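Local coordinates for protein toll-like receptor 13 (Mus musculus, PDB 4Z0C) that recognises bacterial 23S ribosomal RNA as an innate immune receptor and signals through MYD88 and TRAF6 to activate NF-kappa-B, at residues Asn189-Leu194 with Ser210-Lys215; Val413-Tyr418 with Gly442-Leu447; Asp567-Asp572 with Tyr593-Leu598. One frame throughout, in Å; residues are numbered along the deposited sequence.

All three contacts join successive turns of the leucine-rich-repeat solenoid in the receptor's ectodomain, but at different places around the coil. Contact 1 lies just past the concave strands of LRR 7 and LRR 8, where a buried asparagine amide ties the backbones together. Contact 2 joins loops of LRR 16 and LRR 17, and its chemistry is apolar packing plus one bridging water, with no direct hydrogen bond between the segments. Contact 3, between LRR 22 and LRR 23, combines a leucine-phenylalanine core with side-chain hydrogen bonds, and it alone meets RNA. None is wholly core: each mixes buried and more exposed residues.

Contact 1: Asn189-Leu194 with Ser210-Lys215; sequences NKLREL and SRNGNK
This is a backbone-to-amide contact between consecutive turns of a leucine-rich-repeat solenoid, in the loops that leave strands 183-185 and 206-208. Asn-189 of LRR 7 and Asn-212 of LRR 8 hold the consensus asparagine position, and each turns its amide inward to bond backbone N-H and C=O groups of its own and neighbouring turns. The side-chain carbonyl of Asn-212 reaches across to the turn before: OD1 accepts from Leu-191 N at 3.0 Å, nearly straight at 168° and on a lone pair. Its ND2 gives to the backbone oxygens of Ala-209 and Phe-186, so the buried amide is satisfied at both ends. Asn-189 does the same one turn earlier, with OD1 on Ile-168 N and ND2 on the oxygens of Phe-186 and Leu-163. Asparagine suits the place because its short, flat amide offers donor and acceptor together. Leu-191 lies alongside, Leu-191 CG 3.3 Å from Asn-212 OD1, placing hydrocarbon that would tend to screen the bond from water. The backbones also touch, Asn-212 CA giving a CH...O contact of 3.3 Å to Asn-189 O. Gly-213 follows at phi 109°, psi -172°, a conformation that crowds any CB against the preceding carbonyl. At the exposed end like charges stay apart as their chains cross: Arg-192 NE lies 4.0 Å from Lys-215 CG but 6.2 Å from Lys-215 NZ.

Contact 2: Val413-Tyr418 with Gly442-Leu447; sequences VTIDRY and GTFRPL
Val-413 opens the first segment away from the 442-447 loop, packing instead on Trp-411 of the second subunit. The contact proper begins at Ile-415. Its CG1 takes the crowded position between backbone N and carbonyl carbon (chi1 44°), and the extended branch carries Ile-415 CD1 to within 3.8 Å of Thr-443 CG2, the two side chains crossing at about a right angle. The same methyl tip approaches Phe-444 CZ obliquely at 4.2 Å. Thr-443 CG2 sits over the centre of one face of the Phe-444 ring, so the three side chains form one small apolar cluster. Threonine fits this border well, because its other branch, OG1, is hydrogen-bonded to Asn-440 O. Asp-416 turns away and stabilises its own loop: OD1 accepts from Tyr-418 N at 2.9 Å, met from above the carboxylate plane, in an Asx turn. At Arg-417 the CA atoms of the two segments come nearest, Arg-417 CA lying 3.6 Å from Thr-443 CA. Arg-417 CB rests 3.4 Å from Gly-442 O, while the chain leads away, its CG over the centre of the Tyr-418 ring. Positive phi (74°) favours glycine at Gly-442, which starts the type I turn closed by Arg-445 N to Gly-442 O. No direct hydrogen bond joins the segments; a water donates to both Arg-417 O and Thr-443 O, 2.8 Å from each. Phe-444 occupies the consensus phenylalanine position of its repeat, and such stacking of turns around it is characteristic of the leucine-rich-repeat solenoid of Toll-like receptor ectodomains.

Contact 3: Asp567-Asp572 with Tyr593-Leu598; sequences DHHQFD and YLNASL. With nucleotides of chain D.
The tight side of this contact, between LRR 22 and LRR 23 of the leucine-rich-repeat solenoid, is a leucine wedged against the preceding loop. Leu-598, with CG anti to its backbone N (chi1 -174°), sets CG 3.7 Å from Phe-571 CD2 and crosses that ring obliquely, while its CD1 branch lies along the backbone of His-568 and Gln-570. Phe-571 holds the consensus phenylalanine position, where a large apolar ring suits the buried interior. Beside it Asn-595 works with both ends of its amide. ND2 donates to Asp-567 O at 2.8 Å and 163°, with the acceptor in the amide plane. OD1 is gripped twice: by Ser-597 N, closing an Asx turn, and by Ser-597 OG at 3.0 Å. That hydroxyl oxygen also accepts from His-569 NE2, which meets Ser-597 OG edge-on in the ring plane at 2.8 Å. These bonds run from Asn-595 through Ser-597 to the loose side, where the His-569 ring is exposed. Past Leu-598, two waters lie between Leu-598 O and Asp-572 OD1, one also accepting from Phe-571 N.

At the other end the contact meets RNA. Asp-567 OD1 accepts from N4 of cytidine C10 of chain D at 3.1 Å, and Asp-567 OD2 lies 2.7 Å from N3 of C10. Both are ordinarily acceptors, so an approach this short may mean that N3 or the carboxylate carries a proton. Tyr-593 borders this site, its ring turned 76° from the carboxylate and its CD1 3.2 Å from Asp-567 OD1. Strand 592-594, entered from helix 588-591, pairs in parallel with strand 564-566, itself beside strand 540-541; Leu-598 and Phe-571 both pack on Leu-566.

Contact 1: Asn189-Leu194 with Ser210-Lys215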
loop_
_atom_site.group_PDB
_atom_site.type_symbol
_atom_site.label_atom_id
_atom_site.label_comp_id
_atom_site.label_asym_id
_atom_site.label_seq_id
_atom_site.Cartn_x
_atom_site.Cartn_y
_atom_site.Cartn_z
ATOM N N ASN A 189 15.727 -12.130 37.652
ATOM C CA ASN A 189 16.221 -13.324 38.314
ATOM C C ASN A 189 15.175 -13.837 39.291
ATOM O O ASN A 189 13.982 -13.547 39.157
ATOM C CB ASN A 189 17.523 -13.027 39.039
ATOM C CG ASN A 189 18.699 -13.018 38.115
ATOM O OD1 ASN A 189 19.384 -14.023 37.974
ATOM N ND2 ASN A 189 18.951 -11.881 37.479
ATOM N N LYS A 190 15.618 -14.580 40.291
ATOM C CA LYS A 190 14.685 -15.113 41.272
ATOM C C LYS A 190 15.194 -14.907 42.698
ATOM O O LYS A 190 15.153 -15.816 43.526
ATOM C CB LYS A 190 14.346 -16.578 40.968
ATOM C CG LYS A 190 15.306 -17.243 40.016
ATOM C CD LYS A 190 14.575 -18.125 39.037
ATOM C CE LYS A 190 13.964 -19.308 39.751
ATOM N NZ LYS A 190 14.991 -20.287 40.218
ATOM N N LEU A 191 15.685 -13.694 42.950
ATOM C CA LEU A 191 16.250 -13.301 44.240
ATOM C C LEU A 191 15.294 -13.463 45.405
ATOM O O LEU A 191 14.159 -12.995 45.344
ATOM C CB LEU A 191 16.692 -11.841 44.204
ATOM C CG LEU A 191 17.957 -11.534 43.418
ATOM C CD1 LEU A 191 18.187 -10.030 43.394
ATOM C CD2 LEU A 191 19.127 -12.256 44.047
ATOM N N ARG A 192 15.780 -14.083 46.479
ATOM C CA ARG A 192 15.012 -14.216 47.714
ATOM C C ARG A 192 15.501 -13.191 48.717
ATOM O O ARG A 192 14.862 -12.968 49.734
ATOM C CB ARG A 192 15.163 -15.615 48.314
ATOM C CG ARG A 192 14.635 -16.741 47.451
ATOM C CD ARG A 192 13.235 -17.176 47.850
ATOM N NE ARG A 192 12.751 -18.241 46.974
ATOM C CZ ARG A 192 12.996 -19.536 47.160
ATOM N NH1 ARG A 192 12.519 -20.434 46.309
ATOM N NH2 ARG A 192 13.729 -19.933 48.192
ATOM N N GLU A 193 16.627 -12.549 48.419
ATOM C CA GLU A 193 17.223 -11.611 49.367
ATOM C C GLU A 193 17.848 -10.407 48.668
ATOM O O GLU A 193 18.245 -10.480 47.507
ATOM C CB GLU A 193 18.305 -12.322 50.196
ATOM C CG GLU A 193 19.697 -12.215 49.566
ATOM C CD GLU A 193 20.695 -13.237 50.083
ATOM O OE1 GLU A 193 20.536 -14.439 49.776
ATOM O OE2 GLU A 193 21.657 -12.832 50.774
ATOM N N LEU A 194 17.941 -9.301 49.391
ATOM C CA LEU A 194 18.662 -8.127 48.919
ATOM C C LEU A 194 19.667 -7.674 49.981
ATOM O O LEU A 194 19.821 -6.482 50.242
ATOM C CB LEU A 194 17.691 -6.989 48.568
ATOM C CG LEU A 194 17.043 -7.072 47.180
ATOM C CD1 LEU A 194 16.016 -5.976 46.969
ATOM C CD2 LEU A 194 18.102 -7.016 46.097
ATOM N N SER A 210 14.827 -5.565 39.720
ATOM C CA SER A 210 13.484 -5.627 39.160
ATOM C C SER A 210 13.066 -7.025 38.675
ATOM O O SER A 210 13.907 -7.837 38.307
ATOM C CB SER A 210 13.353 -4.605 38.030
ATOM O OG SER A 210 13.317 -5.255 36.782
ATOM N N ARG A 211 11.761 -7.297 38.722
ATOM C CA ARG A 211 11.161 -8.542 38.224
ATOM C C ARG A 211 11.782 -9.811 38.805
ATOM O O ARG A 211 12.187 -10.697 38.054
ATOM C CB ARG A 211 11.233 -8.595 36.689
ATOM C CG ARG A 211 10.765 -7.318 35.981
ATOM C CD ARG A 211 11.284 -7.272 34.545
ATOM N NE ARG A 211 10.445 -8.104 33.703
ATOM C CZ ARG A 211 10.766 -9.324 33.286
ATOM N NH1 ARG A 211 11.934 -9.868 33.620
ATOM N NH2 ARG A 211 9.910 -10.001 32.530
ATOM N N ASN A 212 11.804 -9.935 40.128
ATOM C CA ASN A 212 12.485 -11.069 40.762
ATOM C C ASN A 212 11.653 -12.185 41.397
ATOM O O ASN A 212 12.132 -12.866 42.298
ATOM C CB ASN A 212 13.557 -10.593 41.757
ATOM C CG ASN A 212 14.923 -10.424 41.111
ATOM O OD1 ASN A 212 15.713 -11.368 41.041
ATOM N ND2 ASN A 212 15.215 -9.215 40.658
ATOM N N GLY A 213 10.427 -12.392 40.943
ATOM C CA GLY A 213 9.713 -13.581 41.375
ATOM C C GLY A 213 8.543 -13.399 42.320
ATOM O O GLY A 213 8.117 -12.277 42.606
ATOM N N ASN A 214 8.026 -14.524 42.807
ATOM C CA ASN A 214 6.824 -14.527 43.635
ATOM C C ASN A 214 7.080 -14.247 45.117
ATOM O O ASN A 214 6.392 -13.434 45.731
ATOM C CB ASN A 214 6.109 -15.874 43.488
ATOM C CG ASN A 214 5.551 -16.094 42.090
ATOM O OD1 ASN A 214 6.001 -16.988 41.370
ATOM N ND2 ASN A 214 4.572 -15.284 41.700
ATOM N N LYS A 215 8.090 -14.908 45.674
ATOM C CA LYS A 215 8.423 -14.772 47.094
ATOM C C LYS A 215 8.824 -13.359 47.515
ATOM O O LYS A 215 9.685 -12.728 46.890
ATOM C CB LYS A 215 9.511 -15.769 47.506
ATOM C CG LYS A 215 8.976 -17.180 47.738
ATOM C CD LYS A 215 9.297 -17.692 49.146
ATOM C CE LYS A 215 8.368 -17.083 50.201
ATOM N NZ LYS A 215 8.586 -17.640 51.576
#

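Contact 2: Val413-Tyr418 with Gly442-Leu447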
loop_
_atom_site.group_PDB
_atom_site.type_symbol
_atom_site.label_atom_id
_atom_site.label_comp_id
_atom_site.label_asym_id
_atom_site.label_seq_id
_atom_site.Cartn_x
_atom_site.Cartn_y
_atom_site.Cartn_z
ATOM N N VAL A 413 -9.433 13.397 11.958
ATOM C CA VAL A 413 -10.254 13.265 10.786
ATOM C C VAL A 413 -10.187 14.574 10.013
ATOM O O VAL A 413 -10.399 14.608 8.810
ATOM C CB VAL A 413 -11.673 12.908 11.274
ATOM C CG1 VAL A 413 -12.672 14.036 11.036
ATOM C CG2 VAL A 413 -12.098 11.567 10.742
ATOM N N THR A 414 -9.845 15.658 10.702
ATOM C CA THR A 414 -9.764 16.947 10.033
ATOM C C THR A 414 -8.956 17.953 10.865
ATOM O O THR A 414 -8.950 17.902 12.099
ATOM C CB THR A 414 -11.186 17.498 9.732
ATOM O OG1 THR A 414 -11.124 18.576 8.790
ATOM C CG2 THR A 414 -11.874 17.942 11.007
ATOM N N ILE A 415 -8.248 18.838 10.179
ATOM C CA ILE A 415 -7.585 19.981 10.796
ATOM C C ILE A 415 -7.747 21.173 9.854
ATOM O O ILE A 415 -8.025 20.999 8.664
ATOM C CB ILE A 415 -6.060 19.721 11.018
ATOM C CG1 ILE A 415 -5.430 19.064 9.783
ATOM C CG2 ILE A 415 -5.832 18.830 12.214
ATOM C CD1 ILE A 415 -3.913 18.967 9.837
ATOM N N ASP A 416 -7.601 22.385 10.366
ATOM C CA ASP A 416 -7.602 23.551 9.482
ATOM C C ASP A 416 -6.731 24.693 10.003
ATOM O O ASP A 416 -5.968 24.521 10.961
ATOM C CB ASP A 416 -9.031 24.040 9.220
ATOM C CG ASP A 416 -9.793 24.351 10.505
ATOM O OD1 ASP A 416 -9.181 24.870 11.475
ATOM O OD2 ASP A 416 -11.018 24.077 10.539
ATOM N N ARG A 417 -6.920 25.871 9.415
ATOM C CA ARG A 417 -6.078 27.033 9.681
ATOM C C ARG A 417 -6.182 27.498 11.127
ATOM O O ARG A 417 -5.327 28.251 11.600
ATOM C CB ARG A 417 -6.458 28.197 8.758
ATOM C CG ARG A 417 -7.783 28.835 9.154
ATOM C CD ARG A 417 -8.125 30.079 8.368
ATOM N NE ARG A 417 -9.480 29.960 7.845
ATOM C CZ ARG A 417 -9.928 30.555 6.747
ATOM N NH1 ARG A 417 -9.116 31.316 6.023
ATOM N NH2 ARG A 417 -11.189 30.376 6.370
ATOM N N TYR A 418 -7.207 27.027 11.835
ATOM C CA TYR A 418 -7.427 27.462 13.213
ATOM C C TYR A 418 -6.916 26.445 14.214
ATOM O O TYR A 418 -7.068 26.624 15.415
ATOM C CB TYR A 418 -8.917 27.710 13.482
ATOM C CG TYR A 418 -9.572 28.709 12.547
ATOM C CD1 TYR A 418 -9.144 30.037 12.500
ATOM C CD2 TYR A 418 -10.653 28.336 11.751
ATOM C CE1 TYR A 418 -9.744 30.952 11.654
ATOM C CE2 TYR A 418 -11.263 29.241 10.912
ATOM C CZ TYR A 418 -10.806 30.548 10.865
ATOM O OH TYR A 418 -11.426 31.449 10.024
ATOM N N GLY A 442 -3.522 27.191 4.439
ATOM C CA GLY A 442 -3.202 27.919 5.649
ATOM C C GLY A 442 -3.248 27.123 6.936
ATOM O O GLY A 442 -3.139 27.714 8.018
ATOM N N THR A 443 -3.408 25.802 6.836
ATOM C CA THR A 443 -3.556 24.973 8.037
ATOM C C THR A 443 -2.395 25.162 9.016
ATOM O O THR A 443 -2.606 25.137 10.220
ATOM C CB THR A 443 -3.739 23.471 7.713
ATOM O OG1 THR A 443 -5.004 23.267 7.080
ATOM C CG2 THR A 443 -3.691 22.621 8.988
ATOM N N PHE A 444 -1.186 25.379 8.488
ATOM C CA PHE A 444 0.018 25.515 9.319
ATOM C C PHE A 444 0.589 26.935 9.290
ATOM O O PHE A 444 1.727 27.141 9.682
ATOM C CB PHE A 444 1.106 24.515 8.888
ATOM C CG PHE A 444 0.590 23.135 8.620
ATOM C CD1 PHE A 444 0.297 22.276 9.662
ATOM C CD2 PHE A 444 0.378 22.704 7.319
ATOM C CE1 PHE A 444 -0.199 21.004 9.421
ATOM C CE2 PHE A 444 -0.107 21.429 7.065
ATOM C CZ PHE A 444 -0.397 20.576 8.127
ATOM N N ARG A 445 -0.189 27.897 8.800
ATOM C CA ARG A 445 0.247 29.299 8.732
ATOM C C ARG A 445 0.900 29.866 9.999
ATOM O O ARG A 445 1.913 30.560 9.894
ATOM C CB ARG A 445 -0.905 30.223 8.303
ATOM C CG ARG A 445 -0.817 30.723 6.884
ATOM C CD ARG A 445 -0.824 32.249 6.832
ATOM N NE ARG A 445 0.485 32.825 7.145
ATOM C CZ ARG A 445 1.421 33.116 6.241
ATOM N NH1 ARG A 445 1.197 32.889 4.953
ATOM N NH2 ARG A 445 2.585 33.635 6.626
ATOM N N PRO A 446 0.321 29.600 11.193
ATOM C CA PRO A 446 0.923 30.155 12.412
ATOM C C PRO A 446 2.270 29.563 12.793
ATOM O O PRO A 446 2.990 30.201 13.546
ATOM C CB PRO A 446 -0.099 29.804 13.501
ATOM C CG PRO A 446 -1.374 29.568 12.774
ATOM C CD PRO A 446 -0.979 28.966 11.476
ATOM N N LEU A 447 2.597 28.371 12.305
ATOM C CA LEU A 447 3.786 27.655 12.759
ATOM C C LEU A 447 5.083 28.151 12.123
ATOM O O LEU A 447 5.790 27.395 11.437
ATOM C CB LEU A 447 3.594 26.156 12.537
ATOM C CG LEU A 447 2.279 25.655 13.142
ATOM C CD1 LEU A 447 2.111 24.151 12.965
ATOM C CD2 LEU A 447 2.210 26.035 14.618
HETATM O O HOH W 1 -3.261 26.580 12.475
#

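Contact 3: Asp567-Asp572 with Tyr593-Leu598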
loop_
_atom_site.group_PDB
_atom_site.type_symbol
_atom_site.label_atom_id
_atom_site.label_comp_id
_atom_site.label_asym_id
_atom_site.label_seq_id
_atom_site.Cartn_x
_atom_site.Cartn_y
_atom_site.Cartn_z
ATOM N N ASP A 567 13.033 8.536 -20.311
ATOM C CA ASP A 567 13.274 8.439 -21.745
ATOM C C ASP A 567 14.122 9.568 -22.287
ATOM O O ASP A 567 14.747 9.425 -23.329
ATOM C CB ASP A 567 11.956 8.448 -22.534
ATOM C CG ASP A 567 11.012 7.333 -22.137
ATOM O OD1 ASP A 567 11.464 6.274 -21.650
ATOM O OD2 ASP A 567 9.801 7.514 -22.361
ATOM N N HIS A 568 14.105 10.709 -21.613
ATOM C CA HIS A 568 14.690 11.915 -22.194
ATOM C C HIS A 568 15.936 12.426 -21.444
ATOM O O HIS A 568 16.915 11.696 -21.310
ATOM C CB HIS A 568 13.610 12.991 -22.315
ATOM C CG HIS A 568 12.393 12.530 -23.056
ATOM N ND1 HIS A 568 12.421 12.176 -24.389
ATOM C CD2 HIS A 568 11.118 12.326 -22.639
ATOM C CE1 HIS A 568 11.214 11.798 -24.769
ATOM N NE2 HIS A 568 10.407 11.878 -23.723
ATOM N N HIS A 569 15.904 13.661 -20.953
ATOM C CA HIS A 569 17.057 14.196 -20.229
ATOM C C HIS A 569 16.656 14.768 -18.871
ATOM O O HIS A 569 17.044 15.879 -18.492
ATOM C CB HIS A 569 17.806 15.210 -21.085
ATOM C CG HIS A 569 18.642 14.574 -22.155
ATOM N ND1 HIS A 569 18.809 15.129 -23.406
ATOM C CD2 HIS A 569 19.342 13.413 -22.161
ATOM C CE1 HIS A 569 19.588 14.343 -24.132
ATOM N NE2 HIS A 569 19.920 13.294 -23.401
ATOM N N GLN A 570 15.895 13.957 -18.140
ATOM C CA GLN A 570 15.292 14.332 -16.863
ATOM C C GLN A 570 16.281 14.723 -15.769
ATOM O O GLN A 570 15.940 15.518 -14.901
ATOM C CB GLN A 570 14.383 13.205 -16.367
ATOM C CG GLN A 570 13.006 13.195 -17.022
ATOM C CD GLN A 570 12.881 12.295 -18.253
ATOM O OE1 GLN A 570 13.870 11.841 -18.840
ATOM N NE2 GLN A 570 11.634 12.032 -18.646
ATOM N N PHE A 571 17.496 14.174 -15.805
ATOM C CA PHE A 571 18.484 14.462 -14.765
ATOM C C PHE A 571 19.339 15.699 -15.042
ATOM O O PHE A 571 20.166 16.069 -14.219
ATOM C CB PHE A 571 19.380 13.246 -14.488
ATOM C CG PHE A 571 18.648 12.091 -13.864
ATOM C CD1 PHE A 571 17.417 12.290 -13.236
ATOM C CD2 PHE A 571 19.170 10.812 -13.918
ATOM C CE1 PHE A 571 16.730 11.226 -12.676
ATOM C CE2 PHE A 571 18.487 9.742 -13.361
ATOM C CZ PHE A 571 17.268 9.946 -12.744
ATOM N N ASP A 572 19.119 16.357 -16.175
ATOM C CA ASP A 572 19.929 17.525 -16.532
ATOM C C ASP A 572 19.990 18.654 -15.508
ATOM O O ASP A 572 21.034 19.298 -15.375
ATOM C CB ASP A 572 19.544 18.075 -17.905
ATOM C CG ASP A 572 20.237 17.345 -19.050
ATOM O OD1 ASP A 572 20.807 16.252 -18.816
ATOM O OD2 ASP A 572 20.188 17.863 -20.193
ATOM N N TYR A 593 13.590 2.173 -18.136
ATOM C CA TYR A 593 14.245 2.734 -19.299
ATOM C C TYR A 593 15.036 3.960 -18.914
ATOM O O TYR A 593 14.498 4.872 -18.297
ATOM C CB TYR A 593 13.255 3.091 -20.409
ATOM C CG TYR A 593 13.946 3.539 -21.675
ATOM C CD1 TYR A 593 14.332 4.866 -21.859
ATOM C CD2 TYR A 593 14.245 2.627 -22.675
ATOM C CE1 TYR A 593 14.991 5.265 -23.015
ATOM C CE2 TYR A 593 14.900 3.016 -23.827
ATOM C CZ TYR A 593 15.268 4.331 -23.992
ATOM O OH TYR A 593 15.911 4.694 -25.151
ATOM N N LEU A 594 16.304 3.983 -19.316
ATOM C CA LEU A 594 17.183 5.122 -19.092
ATOM C C LEU A 594 17.742 5.555 -20.446
ATOM O O LEU A 594 18.328 4.740 -21.160
ATOM C CB LEU A 594 18.331 4.743 -18.143
ATOM C CG LEU A 594 17.974 4.113 -16.790
ATOM C CD1 LEU A 594 19.219 3.661 -16.040
ATOM C CD2 LEU A 594 17.202 5.085 -15.936
ATOM N N ASN A 595 17.509 6.812 -20.821
ATOM C CA ASN A 595 18.046 7.354 -22.063
ATOM C C ASN A 595 19.553 7.137 -22.087
ATOM O O ASN A 595 20.214 7.207 -21.045
ATOM C CB ASN A 595 17.706 8.844 -22.186
ATOM C CG ASN A 595 18.220 9.477 -23.486
ATOM O OD1 ASN A 595 19.431 9.635 -23.677
ATOM N ND2 ASN A 595 17.296 9.864 -24.373
ATOM N N ALA A 596 20.091 6.852 -23.269
ATOM C CA ALA A 596 21.510 6.513 -23.400
ATOM C C ALA A 596 22.409 7.587 -22.789
ATOM O O ALA A 596 23.431 7.268 -22.196
ATOM C CB ALA A 596 21.874 6.271 -24.854
ATOM N N SER A 597 22.015 8.853 -22.897
ATOM C CA SER A 597 22.834 9.937 -22.366
ATOM C C SER A 597 22.268 10.582 -21.095
ATOM O O SER A 597 22.609 11.720 -20.777
ATOM C CB SER A 597 23.046 11.007 -23.444
ATOM O OG SER A 597 21.817 11.393 -24.038
ATOM N N LEU A 598 21.429 9.845 -20.366
ATOM C CA LEU A 598 20.755 10.361 -19.166
ATOM C C LEU A 598 21.707 10.861 -18.064
ATOM O O LEU A 598 21.427 11.867 -17.403
ATOM C CB LEU A 598 19.830 9.280 -18.591
ATOM C CG LEU A 598 18.928 9.648 -17.408
ATOM C CD1 LEU A 598 17.874 10.663 -17.818
ATOM C CD2 LEU A 598 18.293 8.392 -16.868
ATOM P P C D 10 2.476 0.935 -23.758
ATOM O OP1 C D 10 1.639 1.621 -24.765
ATOM O OP2 C D 10 3.650 0.137 -24.203
ATOM O "O5'" C D 10 2.969 2.035 -22.724
ATOM C "C5'" C D 10 2.022 2.858 -22.054
ATOM C "C4'" C D 10 2.325 4.316 -22.262
ATOM O "O4'" C D 10 3.602 4.620 -21.634
ATOM C "C3'" C D 10 2.441 4.763 -23.726
ATOM O "O3'" C D 10 1.881 6.068 -23.874
ATOM C "C2'" C D 10 3.952 4.824 -23.945
ATOM O "O2'" C D 10 4.354 5.753 -24.925
ATOM C "C1'" C D 10 4.457 5.244 -22.564
ATOM N N1 C D 10 5.835 4.813 -22.301
ATOM C C2 C D 10 6.862 5.769 -22.349
ATOM O O2 C D 10 6.600 6.960 -22.570
ATOM N N3 C D 10 8.131 5.372 -22.143
ATOM C C4 C D 10 8.403 4.089 -21.911
ATOM N N4 C D 10 9.691 3.768 -21.714
ATOM C C5 C D 10 7.382 3.092 -21.866
ATOM C C6 C D 10 6.119 3.492 -22.060
HETATM O O HOH W 2 19.283 13.461 -18.188
HETATM O O HOH W 3 22.270 14.374 -16.825
#